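Side-chain contacts in putative laminarinase (Phanerochaete chrysosporium, PDB 2W39), which probably hydrolyses beta-1,3-linked glucans such as laminarin, and the related lichenin, as an extracellular fungal endoglucanase of glycoside hydrolase family 16: residues 19-24 against 105-110; 37-40 against 44-47; 117-122 against 126-131; 189-194 against 243-248. All coordinates share one frame; numbering follows the deposited sequence. Where two conformers were deposited one is given.

Contact 1: 19-24 against 105-110. With BGC (beta-D-glucopyranose), chain B.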
loop_
_atom_site.group_PDB
_atom_site.type_symbol
_atom_site.label_atom_id
_atom_site.label_comp_id
_atom_site.label_asym_id
_atom_site.label_seq_id
_atom_site.Cartn_x
_atom_site.Cartn_y
_atom_site.Cartn_z
ATOM N N THR A 19 -10.697 -5.754 -9.840
ATOM C CA THR A 19 -10.445 -5.442 -11.233
ATOM C C THR A 19 -9.059 -4.814 -11.347
ATOM O O THR A 19 -8.470 -4.376 -10.354
ATOM C CB THR A 19 -11.478 -4.488 -11.837
ATOM O OG1 THR A 19 -11.367 -3.217 -11.207
ATOM C CG2 THR A 19 -12.874 -5.031 -11.672
ATOM N N HIS A 20 -8.520 -4.815 -12.553
ATOM C CA HIS A 20 -7.330 -4.039 -12.867
ATOM C C HIS A 20 -7.760 -2.693 -13.431
ATOM O O HIS A 20 -8.581 -2.618 -14.357
ATOM C CB HIS A 20 -6.489 -4.769 -13.915
ATOM C CG HIS A 20 -5.753 -5.967 -13.402
ATOM N ND1 HIS A 20 -6.369 -7.025 -12.765
ATOM C CD2 HIS A 20 -4.440 -6.298 -13.489
ATOM C CE1 HIS A 20 -5.458 -7.939 -12.462
ATOM N NE2 HIS A 20 -4.281 -7.529 -12.899
ATOM N N GLU A 21 -7.213 -1.616 -12.885
ATOM C CA GLU A 21 -7.542 -0.274 -13.339
ATOM C C GLU A 21 -6.581 0.120 -14.453
ATOM O O GLU A 21 -5.398 0.370 -14.202
ATOM C CB GLU A 21 -7.436 0.701 -12.183
ATOM C CG GLU A 21 -8.365 0.409 -11.007
ATOM C CD GLU A 21 -8.320 1.548 -10.022
ATOM O OE1 GLU A 21 -7.525 1.485 -9.060
ATOM O OE2 GLU A 21 -9.088 2.523 -10.237
ATOM N N ALA A 22 -7.096 0.183 -15.681
ATOM C CA ALA A 22 -6.293 0.598 -16.824
ATOM C C ALA A 22 -6.521 2.091 -16.989
ATOM O O ALA A 22 -7.318 2.544 -17.821
ATOM C CB ALA A 22 -6.708 -0.174 -18.056
ATOM N N ILE A 23 -5.810 2.860 -16.177
ATOM C CA ILE A 23 -6.018 4.295 -16.055
ATOM C C ILE A 23 -4.700 5.013 -16.220
ATOM O O ILE A 23 -3.640 4.464 -15.910
ATOM C CB ILE A 23 -6.668 4.677 -14.688
ATOM C CG1 ILE A 23 -5.768 4.297 -13.491
ATOM C CG2 ILE A 23 -8.051 4.057 -14.567
ATOM C CD1 ILE A 23 -6.275 4.792 -12.151
ATOM N N ALA A 24 -4.761 6.248 -16.715
ATOM C CA ALA A 24 -3.622 7.152 -16.600
ATOM C C ALA A 24 -3.286 7.286 -15.125
ATOM O O ALA A 24 -4.175 7.454 -14.287
ATOM C CB ALA A 24 -3.955 8.506 -17.204
ATOM N N THR A 105 -9.094 3.859 -0.594
ATOM C CA THR A 105 -9.644 5.184 -0.854
ATOM C C THR A 105 -10.991 5.074 -1.548
ATOM O O THR A 105 -11.429 3.975 -1.915
ATOM C CB THR A 105 -8.653 6.038 -1.696
ATOM O OG1 THR A 105 -9.032 7.414 -1.617
ATOM C CG2 THR A 105 -8.648 5.600 -3.159
ATOM N N ASP A 106 -11.625 6.231 -1.722
ATOM C CA ASP A 106 -12.748 6.389 -2.620
ATOM C C ASP A 106 -12.275 7.335 -3.729
ATOM O O ASP A 106 -12.166 8.559 -3.533
ATOM C CB ASP A 106 -13.923 6.958 -1.816
ATOM C CG ASP A 106 -15.174 7.122 -2.626
ATOM O OD1 ASP A 106 -15.098 7.133 -3.860
ATOM O OD2 ASP A 106 -16.268 7.255 -2.007
ATOM N N GLU A 107 -11.925 6.759 -4.871
ATOM C CA GLU A 107 -11.378 7.541 -5.972
ATOM C C GLU A 107 -12.395 8.554 -6.469
ATOM O O GLU A 107 -12.032 9.651 -6.903
ATOM C CB GLU A 107 -10.945 6.637 -7.126
ATOM C CG GLU A 107 -9.743 5.746 -6.830
ATOM C CD GLU A 107 -9.719 4.565 -7.756
ATOM O OE1 GLU A 107 -10.639 3.734 -7.666
ATOM O OE2 GLU A 107 -8.805 4.471 -8.602
ATOM N N GLY A 108 -13.670 8.186 -6.388
ATOM C CA GLY A 108 -14.744 8.984 -6.971
ATOM C C GLY A 108 -15.003 10.331 -6.336
ATOM O O GLY A 108 -15.635 11.182 -6.970
ATOM N N ASP A 109 -14.547 10.528 -5.098
ATOM C CA ASP A 109 -14.722 11.812 -4.413
ATOM C C ASP A 109 -13.464 12.278 -3.671
ATOM O O ASP A 109 -13.552 13.080 -2.747
ATOM C CB ASP A 109 -15.936 11.783 -3.483
ATOM C CG ASP A 109 -15.812 10.782 -2.367
ATOM O OD1 ASP A 109 -14.763 10.098 -2.211
ATOM O OD2 ASP A 109 -16.808 10.699 -1.608
ATOM N N TRP A 110 -12.302 11.812 -4.119
ATOM C CA TRP A 110 -11.038 12.092 -3.435
ATOM C C TRP A 110 -10.814 13.608 -3.332
ATOM O O TRP A 110 -11.032 14.328 -4.303
ATOM C CB TRP A 110 -9.886 11.415 -4.195
ATOM C CG TRP A 110 -8.594 11.436 -3.430
ATOM C CD1 TRP A 110 -8.101 10.443 -2.627
ATOM C CD2 TRP A 110 -7.633 12.502 -3.381
ATOM N NE1 TRP A 110 -6.904 10.828 -2.072
ATOM C CE2 TRP A 110 -6.588 12.085 -2.516
ATOM C CE3 TRP A 110 -7.555 13.773 -3.967
ATOM C CZ2 TRP A 110 -5.473 12.882 -2.246
ATOM C CZ3 TRP A 110 -6.440 14.561 -3.697
ATOM C CH2 TRP A 110 -5.426 14.119 -2.827
HETATM C C2 BGC B . -3.602 11.350 -6.160
HETATM C C3 BGC B . -4.978 11.973 -6.371
HETATM C C4 BGC B . -6.044 10.929 -6.689
HETATM C C5 BGC B . -6.020 9.803 -5.650
HETATM C C6 BGC B . -6.957 8.648 -6.005
HETATM C C1 BGC B . -3.692 10.234 -5.126
HETATM O O2 BGC B . -2.700 12.363 -5.697
HETATM O O3 BGC B . -4.916 12.923 -7.443
HETATM O O4 BGC B . -7.334 11.563 -6.699
HETATM O O5 BGC B . -4.685 9.292 -5.555
HETATM O O6 BGC B . -6.465 7.894 -7.128
#

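Contact 2: 37-40 against 44-47. With NAG (2-acetamido-2-deoxy-beta-D-glucopyranose), chain C.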
loop_
_atom_site.group_PDB
_atom_site.type_symbol
_atom_site.label_atom_id
_atom_site.label_comp_id
_atom_site.label_asym_id
_atom_site.label_seq_id
_atom_site.Cartn_x
_atom_site.Cartn_y
_atom_site.Cartn_z
ATOM N N ALA A 37 -6.970 -8.600 -18.622
ATOM C CA ALA A 37 -6.654 -9.530 -19.706
ATOM C C ALA A 37 -5.205 -9.320 -20.147
ATOM O O ALA A 37 -4.453 -10.276 -20.356
ATOM C CB ALA A 37 -7.610 -9.337 -20.887
ATOM N N THR A 38 -4.798 -8.063 -20.274
ATOM C CA THR A 38 -3.446 -7.751 -20.721
ATOM C C THR A 38 -2.419 -8.189 -19.681
ATOM O O THR A 38 -1.394 -8.788 -20.026
ATOM C CB THR A 38 -3.323 -6.263 -21.036
ATOM O OG1 THR A 38 -4.293 -5.914 -22.033
ATOM C CG2 THR A 38 -1.942 -5.919 -21.564
ATOM N N ALA A 39 -2.714 -7.921 -18.412
ATOM C CA ALA A 39 -1.812 -8.340 -17.330
ATOM C C ALA A 39 -1.596 -9.845 -17.316
ATOM O O ALA A 39 -0.470 -10.319 -17.152
ATOM C CB ALA A 39 -2.347 -7.885 -15.986
ATOM N N LEU A 40 -2.684 -10.598 -17.477
ATOM C CA LEU A 40 -2.573 -12.047 -17.483
ATOM C C LEU A 40 -1.780 -12.549 -18.688
ATOM O O LEU A 40 -0.908 -13.405 -18.549
ATOM C CB LEU A 40 -3.954 -12.691 -17.408
ATOM C CG LEU A 40 -4.661 -12.527 -16.057
ATOM C CD1 LEU A 40 -6.123 -12.931 -16.175
ATOM C CD2 LEU A 40 -3.976 -13.334 -14.949
ATOM N N LEU A 44 2.085 -10.268 -15.997
ATOM C CA LEU A 44 2.293 -9.229 -14.995
ATOM C C LEU A 44 1.445 -9.471 -13.756
ATOM O O LEU A 44 1.748 -8.976 -12.667
ATOM C CB LEU A 44 2.000 -7.858 -15.583
ATOM C CG LEU A 44 2.855 -7.535 -16.812
ATOM C CD1 LEU A 44 2.478 -6.192 -17.353
ATOM C CD2 LEU A 44 4.357 -7.599 -16.504
ATOM N N THR A 45 0.361 -10.219 -13.934
ATOM C CA THR A 45 -0.422 -10.732 -12.817
ATOM C C THR A 45 -0.424 -12.237 -12.960
ATOM O O THR A 45 -0.683 -12.763 -14.058
ATOM C CB THR A 45 -1.850 -10.196 -12.858
ATOM O OG1 THR A 45 -1.778 -8.787 -12.631
ATOM C CG2 THR A 45 -2.762 -10.838 -11.794
ATOM N N TYR A 46 -0.145 -12.928 -11.860
ATOM C CA TYR A 46 -0.112 -14.380 -11.818
ATOM C C TYR A 46 -0.852 -14.739 -10.543
ATOM O O TYR A 46 -0.470 -14.293 -9.470
ATOM C CB TYR A 46 1.347 -14.844 -11.786
ATOM C CG TYR A 46 1.535 -16.328 -11.632
ATOM C CD1 TYR A 46 1.431 -17.171 -12.734
ATOM C CD2 TYR A 46 1.839 -16.890 -10.396
ATOM C CE1 TYR A 46 1.607 -18.540 -12.611
ATOM C CE2 TYR A 46 2.022 -18.265 -10.262
ATOM C CZ TYR A 46 1.903 -19.076 -11.379
ATOM O OH TYR A 46 2.075 -20.441 -11.282
ATOM N N ALA A 47 -1.929 -15.526 -10.646
ATOM C CA ALA A 47 -2.852 -15.718 -9.500
ATOM C C ALA A 47 -3.320 -17.155 -9.464
ATOM O O ALA A 47 -4.320 -17.514 -10.124
ATOM C CB ALA A 47 -4.045 -14.753 -9.573
HETATM C C1 NAG C . 4.666 -16.238 -14.852
HETATM C C2 NAG C . 5.598 -17.348 -15.377
HETATM C C3 NAG C . 5.962 -18.357 -14.281
HETATM C C4 NAG C . 6.332 -17.685 -12.967
HETATM C C5 NAG C . 5.237 -16.688 -12.580
HETATM C C6 NAG C . 5.524 -16.021 -11.233
HETATM C C7 NAG C . 5.436 -18.319 -17.662
HETATM C C8 NAG C . 4.569 -19.162 -18.550
HETATM N N2 NAG C . 4.931 -18.063 -16.455
HETATM O O3 NAG C . 7.032 -19.186 -14.696
HETATM O O4 NAG C . 6.474 -18.664 -11.961
HETATM O O5 NAG C . 5.148 -15.721 -13.616
HETATM O O6 NAG C . 6.706 -15.250 -11.284
HETATM O O7 NAG C . 6.531 -17.920 -18.064
#

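Contact 3: 117-122 against 126-131. With BGC (beta-D-glucopyranose), chain D; LGC (D-glucono-1,5-lactone), chain E.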
loop_
_atom_site.group_PDB
_atom_site.type_symbol
_atom_site.label_atom_id
_atom_site.label_comp_id
_atom_site.label_asym_id
_atom_site.label_seq_id
_atom_site.Cartn_x
_atom_site.Cartn_y
_atom_site.Cartn_z
ATOM N N ASP A 117 -3.167 4.970 3.580
ATOM C CA ASP A 117 -2.044 4.246 2.985
ATOM C C ASP A 117 -1.484 3.327 4.038
ATOM O O ASP A 117 -1.074 3.780 5.104
ATOM C CB ASP A 117 -0.981 5.225 2.490
ATOM C CG ASP A 117 -1.566 6.277 1.567
ATOM O OD1 ASP A 117 -2.299 5.897 0.619
ATOM O OD2 ASP A 117 -1.349 7.464 1.799
ATOM N N ILE A 118 -1.505 2.025 3.745
ATOM C CA ILE A 118 -1.121 0.991 4.699
ATOM C C ILE A 118 0.336 0.570 4.486
ATOM O O ILE A 118 1.111 0.503 5.445
ATOM C CB ILE A 118 -2.084 -0.218 4.583
ATOM C CG1 ILE A 118 -3.529 0.240 4.838
ATOM C CG2 ILE A 118 -1.652 -1.317 5.538
ATOM C CD1 ILE A 118 -4.599 -0.797 4.458
ATOM N N ILE A 119 0.688 0.286 3.231
ATOM C CA ILE A 119 2.059 0.039 2.813
ATOM C C ILE A 119 2.380 1.064 1.752
ATOM O O ILE A 119 1.661 1.184 0.770
ATOM C CB ILE A 119 2.245 -1.367 2.218
ATOM C CG1 ILE A 119 1.668 -2.445 3.158
ATOM C CG2 ILE A 119 3.731 -1.595 1.910
ATOM C CD1 ILE A 119 1.704 -3.865 2.588
ATOM N N GLU A 120 3.463 1.814 1.929
ATOM C CA GLU A 120 3.847 2.791 0.907
ATOM C C GLU A 120 5.257 3.288 1.120
ATOM O O GLU A 120 5.667 3.568 2.250
ATOM C CB GLU A 120 2.923 4.023 0.950
ATOM C CG GLU A 120 3.057 4.872 -0.315
ATOM C CD GLU A 120 2.255 6.155 -0.311
ATOM O OE1 GLU A 120 1.720 6.551 0.748
ATOM O OE2 GLU A 120 2.179 6.779 -1.395
ATOM N N GLY A 121 5.992 3.441 0.025
ATOM C CA GLY A 121 7.275 4.129 0.055
ATOM C C GLY A 121 7.787 4.283 -1.358
ATOM O O GLY A 121 7.079 3.982 -2.323
ATOM N N VAL A 122 9.019 4.783 -1.464
ATOM C CA VAL A 122 9.625 5.029 -2.757
ATOM C C VAL A 122 11.098 4.672 -2.749
ATOM O O VAL A 122 11.781 4.828 -1.729
ATOM C CB VAL A 122 9.485 6.526 -3.193
ATOM C CG1 VAL A 122 8.031 6.910 -3.333
ATOM C CG2 VAL A 122 10.201 7.465 -2.235
ATOM N N SER A 126 13.342 2.576 3.228
ATOM C CA SER A 126 12.726 2.205 4.506
ATOM C C SER A 126 12.766 3.405 5.452
ATOM O O SER A 126 13.592 4.306 5.273
ATOM C CB SER A 126 13.475 1.029 5.148
ATOM O OG SER A 126 13.217 -0.186 4.470
ATOM N N PRO A 127 11.888 3.431 6.462
ATOM C CA PRO A 127 10.800 2.515 6.784
ATOM C C PRO A 127 9.505 2.800 6.029
ATOM O O PRO A 127 9.369 3.786 5.301
ATOM C CB PRO A 127 10.591 2.773 8.272
ATOM C CG PRO A 127 10.828 4.239 8.398
ATOM C CD PRO A 127 11.963 4.534 7.446
ATOM N N ASN A 128 8.543 1.912 6.237
ATOM C CA ASN A 128 7.199 2.080 5.715
ATOM C C ASN A 128 6.558 3.338 6.291
ATOM O O ASN A 128 6.808 3.701 7.440
ATOM C CB ASN A 128 6.345 0.879 6.116
ATOM C CG ASN A 128 5.001 0.887 5.434
ATOM O OD1 ASN A 128 4.940 0.955 4.215
ATOM N ND2 ASN A 128 3.922 0.853 6.213
ATOM N N ALA A 129 5.714 3.956 5.479
ATOM C CA ALA A 129 4.893 5.089 5.911
ATOM C C ALA A 129 3.421 4.682 5.859
ATOM O O ALA A 129 2.978 4.092 4.869
ATOM C CB ALA A 129 5.138 6.302 5.021
ATOM N N MET A 130 2.675 5.056 6.899
ATOM C CA MET A 130 1.236 4.833 7.008
ATOM C C MET A 130 0.624 6.217 7.188
ATOM O O MET A 130 1.043 6.970 8.070
ATOM C CB MET A 130 0.946 3.929 8.199
ATOM C CG MET A 130 1.545 2.524 7.970
ATOM S SD MET A 130 2.285 1.748 9.428
ATOM C CE MET A 130 3.681 2.863 9.707
ATOM N N THR A 131 -0.339 6.572 6.335
ATOM C CA THR A 131 -0.730 7.974 6.173
ATOM C C THR A 131 -2.212 8.073 5.886
ATOM O O THR A 131 -2.760 7.274 5.116
ATOM C CB THR A 131 0.049 8.583 4.988
ATOM O OG1 THR A 131 1.449 8.334 5.151
ATOM C CG2 THR A 131 -0.163 10.070 4.877
HETATM C C2 BGC D . -1.272 9.543 -2.723
HETATM C C3 BGC D . -2.135 8.813 -3.756
HETATM C C4 BGC D . -1.364 7.605 -4.261
HETATM C C5 BGC D . -1.262 6.634 -3.094
HETATM C C6 BGC D . -0.593 5.329 -3.509
HETATM C C1 BGC D . -0.476 8.631 -1.767
HETATM O O1 BGC D . 0.901 9.050 -1.750
HETATM O O2 BGC D . -2.098 10.432 -1.953
HETATM O O3 BGC D . -2.497 9.692 -4.837
HETATM O O4 BGC D . -2.028 6.991 -5.364
HETATM O O5 BGC D . -0.511 7.209 -2.012
HETATM O O6 BGC D . 0.830 5.495 -3.505
HETATM C C1 LGC E . -0.997 8.818 -1.801
HETATM C C2 LGC E . -1.698 9.648 -2.834
HETATM O O5 LGC E . -0.879 7.363 -1.893
HETATM O O1 LGC E . -0.484 9.368 -0.839
HETATM O O2 LGC E . -2.697 10.483 -2.216
HETATM C C3 LGC E . -2.298 8.762 -3.931
HETATM O O3 LGC E . -2.544 9.543 -5.113
HETATM C C4 LGC E . -1.355 7.599 -4.242
HETATM O O4 LGC E . -1.750 6.914 -5.426
HETATM C C5 LGC E . -1.390 6.665 -3.038
HETATM C C6 LGC E . -0.591 5.373 -3.189
HETATM O O6 LGC E . 0.780 5.612 -3.538
HETATM O O HOH W 1 7.939 5.007 3.157
HETATM O O HOH W 2 1.951 6.277 3.507
#

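Contact 4: 189-194 against 243-248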
loop_
_atom_site.group_PDB
_atom_site.type_symbol
_atom_site.label_atom_id
_atom_site.label_comp_id
_atom_site.label_asym_id
_atom_site.label_seq_id
_atom_site.Cartn_x
_atom_site.Cartn_y
_atom_site.Cartn_z
ATOM N N MET A 189 -4.970 -3.477 9.185
ATOM C CA MET A 189 -5.529 -2.142 9.381
ATOM C C MET A 189 -6.935 -2.309 9.916
ATOM O O MET A 189 -7.740 -3.016 9.298
ATOM C CB MET A 189 -5.501 -1.369 8.054
ATOM C CG MET A 189 -5.900 0.106 8.113
ATOM S SD MET A 189 -7.670 0.403 8.372
ATOM C CE MET A 189 -8.360 -0.284 6.874
ATOM N N GLU A 190 -7.211 -1.699 11.072
ATOM C CA GLU A 190 -8.550 -1.623 11.636
ATOM C C GLU A 190 -9.068 -0.204 11.502
ATOM O O GLU A 190 -8.421 0.749 11.944
ATOM C CB GLU A 190 -8.548 -2.047 13.113
ATOM C CG GLU A 190 -9.930 -1.911 13.766
ATOM C CD GLU A 190 -9.966 -2.261 15.236
ATOM O OE1 GLU A 190 -8.893 -2.357 15.855
ATOM O OE2 GLU A 190 -11.095 -2.409 15.772
ATOM N N ARG A 191 -10.251 -0.074 10.901
ATOM C CA ARG A 191 -10.922 1.215 10.781
ATOM C C ARG A 191 -12.274 1.117 11.477
ATOM O O ARG A 191 -13.091 0.244 11.183
ATOM C CB ARG A 191 -11.143 1.571 9.311
ATOM C CG ARG A 191 -12.069 2.764 9.138
ATOM C CD ARG A 191 -12.194 3.223 7.697
ATOM N NE ARG A 191 -13.453 3.943 7.536
ATOM C CZ ARG A 191 -14.079 4.087 6.374
ATOM N NH1 ARG A 191 -13.497 3.691 5.249
ATOM N NH2 ARG A 191 -15.276 4.652 6.345
ATOM N N THR A 192 -12.505 2.047 12.395
ATOM C CA THR A 192 -13.793 2.227 13.039
ATOM C C THR A 192 -14.195 3.692 12.916
ATOM O O THR A 192 -13.474 4.496 12.324
ATOM C CB THR A 192 -13.760 1.835 14.527
ATOM O OG1 THR A 192 -13.058 2.837 15.269
ATOM C CG2 THR A 192 -13.129 0.457 14.738
ATOM N N ASN A 193 -15.347 4.049 13.483
ATOM C CA ASN A 193 -15.742 5.456 13.513
ATOM C C ASN A 193 -14.776 6.292 14.319
ATOM O O ASN A 193 -14.692 7.512 14.110
ATOM C CB ASN A 193 -17.115 5.638 14.149
ATOM C CG ASN A 193 -17.621 7.076 14.043
ATOM O OD1 ASN A 193 -17.756 7.827 15.054
ATOM N ND2 ASN A 193 -17.896 7.481 12.817
ATOM N N SER A 194 -14.110 5.652 15.278
ATOM C CA SER A 194 -13.302 6.331 16.270
ATOM C C SER A 194 -11.814 6.414 15.981
ATOM O O SER A 194 -11.131 7.217 16.591
ATOM C CB SER A 194 -13.473 5.648 17.630
ATOM O OG SER A 194 -14.786 5.783 18.156
ATOM N N ASP A 243 -15.513 7.530 3.703
ATOM C CA ASP A 243 -16.754 6.851 3.404
ATOM C C ASP A 243 -16.371 5.444 2.910
ATOM O O ASP A 243 -15.311 4.923 3.299
ATOM C CB ASP A 243 -17.613 7.689 2.440
ATOM C CG ASP A 243 -16.895 8.083 1.166
ATOM O OD1 ASP A 243 -15.974 7.368 0.721
ATOM O OD2 ASP A 243 -17.298 9.129 0.610
ATOM N N ALA A 244 -17.197 4.802 2.098
ATOM C CA ALA A 244 -16.927 3.432 1.698
ATOM C C ALA A 244 -15.741 3.419 0.732
ATOM O O ALA A 244 -15.779 4.081 -0.308
ATOM C CB ALA A 244 -18.167 2.808 1.059
ATOM N N ASN A 245 -14.681 2.700 1.096
ATOM C CA ASN A 245 -13.431 2.709 0.337
ATOM C C ASN A 245 -13.163 1.339 -0.282
ATOM O O ASN A 245 -13.457 0.307 0.319
ATOM C CB ASN A 245 -12.245 3.024 1.268
ATOM C CG ASN A 245 -12.095 4.491 1.654
ATOM O OD1 ASN A 245 -12.948 5.356 1.393
ATOM N ND2 ASN A 245 -10.978 4.773 2.288
ATOM N N ASN A 246 -12.548 1.353 -1.457
ATOM C CA ASN A 246 -11.976 0.148 -2.064
ATOM C C ASN A 246 -10.561 -0.067 -1.536
ATOM O O ASN A 246 -9.884 0.890 -1.137
ATOM C CB ASN A 246 -11.860 0.292 -3.591
ATOM C CG ASN A 246 -13.160 0.702 -4.258
ATOM O OD1 ASN A 246 -13.501 1.885 -4.278
ATOM N ND2 ASN A 246 -13.881 -0.274 -4.807
ATOM N N ILE A 247 -10.133 -1.326 -1.600
ATOM C CA ILE A 247 -8.732 -1.681 -1.369
ATOM C C ILE A 247 -7.998 -1.666 -2.712
ATOM O O ILE A 247 -8.500 -2.220 -3.710
ATOM C CB ILE A 247 -8.631 -3.086 -0.723
ATOM C CG1 ILE A 247 -9.217 -3.051 0.689
ATOM C CG2 ILE A 247 -7.182 -3.609 -0.731
ATOM C CD1 ILE A 247 -9.489 -4.422 1.315
ATOM N N ILE A 248 -6.847 -0.998 -2.743
ATOM C CA ILE A 248 -6.021 -0.874 -3.946
ATOM C C ILE A 248 -4.617 -1.380 -3.646
ATOM O O ILE A 248 -4.047 -1.073 -2.592
ATOM C CB ILE A 248 -5.996 0.587 -4.474
ATOM C CG1 ILE A 248 -7.430 1.054 -4.770
ATOM C CG2 ILE A 248 -5.102 0.705 -5.734
ATOM C CD1 ILE A 248 -7.533 2.508 -5.198
#

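Contact 1: 19-24 against 105-110
Glu21 and Glu107 each carry CG anti to their carbonyl carbon (chi1 -60° and -68°), and from there the two chains run extended towards each other from opposite directions, so that their carboxylates meet between the segments. The groups are turned almost perpendicular, with planes 78° apart. The nearest pair is Glu21 OE2 with Glu107 OE2, 2.6 Å apart. Basic partners surround them: Arg73 makes salt bridges to Glu21 OE1 and to Glu107 OE2, and Arg75 makes one to Glu107 OE1. The arginines bracket the two acids and probably help hold them in place. At the margin, Ile23 CD1 comes to 4.4 Å from Glu107 OE2, a methyl beside a carboxylate oxygen.

The pair lies next to the bound glucose whose C1 is linked to O3 of the inner sugar, which places it in the -2 subsite. Glu107 CG stands 3.9 Å from O6 of this glucose, and Arg73 also hydrogen-bonds the sugar. Trp110 offers one indole face, with its CD1 3.7 Å from the sugar C5; the sugar O4 lies 3.1 Å above the ring plane, displaced from the ring centre.

The contact is small, 83 Å², and made through side chains; the nearest CA atoms, of Glu21 and Glu107, are 11.4 Å apart. Strand 18-20 pairs with strand 69-76, which pairs in turn with strand 246-253, and that with strand 98-105; both glutamates rest on Ile248 of strand 246-253.

Contact 2: 37-40 against 44-47
Ala39 and Leu44 close the tight helix-to-strand connection by which helix 36-41 leads into strand 45-48, the first strand of an antiparallel hairpin with 51-55. The compact part centres on one acceptor: Ala39 O takes Leu44 N at 2.8 Å, its N-H...O angle 142°, and a second, weak bond from Thr45 N. The methyl of Ala39 packs against Thr45, its CB 3.5 Å from Thr45 OG1, and that hydroxyl finds its polar partner in His20. CA atoms of Ala39 and Leu44 are just 4.8 Å apart.

The outer side is looser. Leu40 is exposed and starts away from the strand, bringing only its end back, whereas Tyr46 turns its ring to the N-acetylglucosamine carried by Asn43. With CG anti to the backbone N (chi1 175°), the ring lies broadside under the sugar, whose C5 sits over the ring centre, 3.7 Å above the plane, with its C-H directed at the ring: a CH-pi contact. Arg55 also hydrogen-bonds the sugar, but an alanine in place of Tyr46 would take away the flat support and would probably leave the sugar freer to move.

Near the helix end, Leu40 CD2 stops 3.5 Å from the carbonyl oxygen of Thr45.

Contact 3: 117-122 against 126-131
Glu120 CB lies 3.9 Å from Ala129 O. Its CG is anti to the backbone N (chi1 -165°), and the extended chain carries the carboxylate into the -1 subsite, where glucose and gluconolactone are modelled in overlapping positions. CG is 3.9 Å from O6 of the glucose copy, and CD lies near its O5 and O1. OE1 accepts from a water that also donates weakly to Ala129 O and meets Thr131 OG1, tying the acid to the second strand. OE2 is hydrogen-bonded to Trp99 NE1 and faces the ligand, 2.6 Å from O1 of the glucose copy, a distance doubtful in detail because the copies overlap.

The backbone beneath is a beta hairpin of strands 115-120 and 129-133; strand 115-120 carries a classic beta bulge against strand 98-105, Ile118 and Ile119 both facing Ala102. Glu115 to Glu120 spell the bulged Glu-Val-Asp-Ile-Ile-Glu signature of family 16, whose outer glutamates serve catalysis in relatives. Before the bulge, Asp117 and Thr131 form a hydrogen-bonded antiparallel pair, Asp117 N to Thr131 O at 2.8 Å and nearly straight (175°).

Past it the side-chain amide of Asn128 bridges Ile118 O and Glu120 N. Its ND2 donates to Ile118 O at 2.9 Å, with that oxygen in the amide plane, and its OD1 accepts Glu120 N at 2.9 Å. Ala129 N reaches Glu120 O at 3.3 Å, and a water joins Glu120 O to Pro127 O.

Contact 4: 189-194 against 243-248
Arg191 ends the extended strand 185-191, and Asn245 lies near the start of strand 246-253; their CA atoms, the closest across the two segments, are still 10.8 Å apart, so the backbones do not pair. Thr192 then turns the chain, its OG1 accepting Ser194 N at 3.0 Å in an ST turn. The gap is crossed by Arg191, extended from CG to NE with CG anti to the backbone N (chi1 169°).

The two strands belong to the opposed sheets of the beta-sandwich typical of family 16, and the arginine reaches from the end of strand 185-191 in one sheet to the loop leading into strand 246-253 in the other. Its guanidinium grips a single backbone atom end-on: NH1 reaches Asp243 O at 2.9 Å and NH2 reaches it at 3.1 Å. That oxygen lies near the guanidinium plane, whereas both nitrogens approach from the same face of the carbonyl; NH1 is tilted 23° from its plane and NH2 stands well above it. A leucine in place of Arg191 would probably leave Asp243 O without its two donors from the strand. Asn245 crosses the arginine at about a right angle, with CG 3.9 Å from Arg191 NH1.

In the fold
Along the chain, contact 2 is nested within the loop closed by contact 1, and contacts 3 and 4 follow in series. Contacts 1, 3 and 4 reach the mixed sheet that includes strands 98-105, 115-120 and 246-253, their centres 16 to 19 Å apart; contact 4 ties it to the other sheet, which also holds strand 45-48 of contact 2, the centres of contacts 2 and 4 being about 27 Å apart. His20 probably hydrogen-bonds Thr45 between contacts 1 and 2, Ile118 packs on Met189 between contacts 3 and 4, and Thr105 on Asn245 between contacts 1 and 4. The sugar-binding contacts 1 and 3, at subsites -2 and -1, thus share the mixed sheet without touching; contact 2, which packs against the glycan of Asn43, stays peripheral.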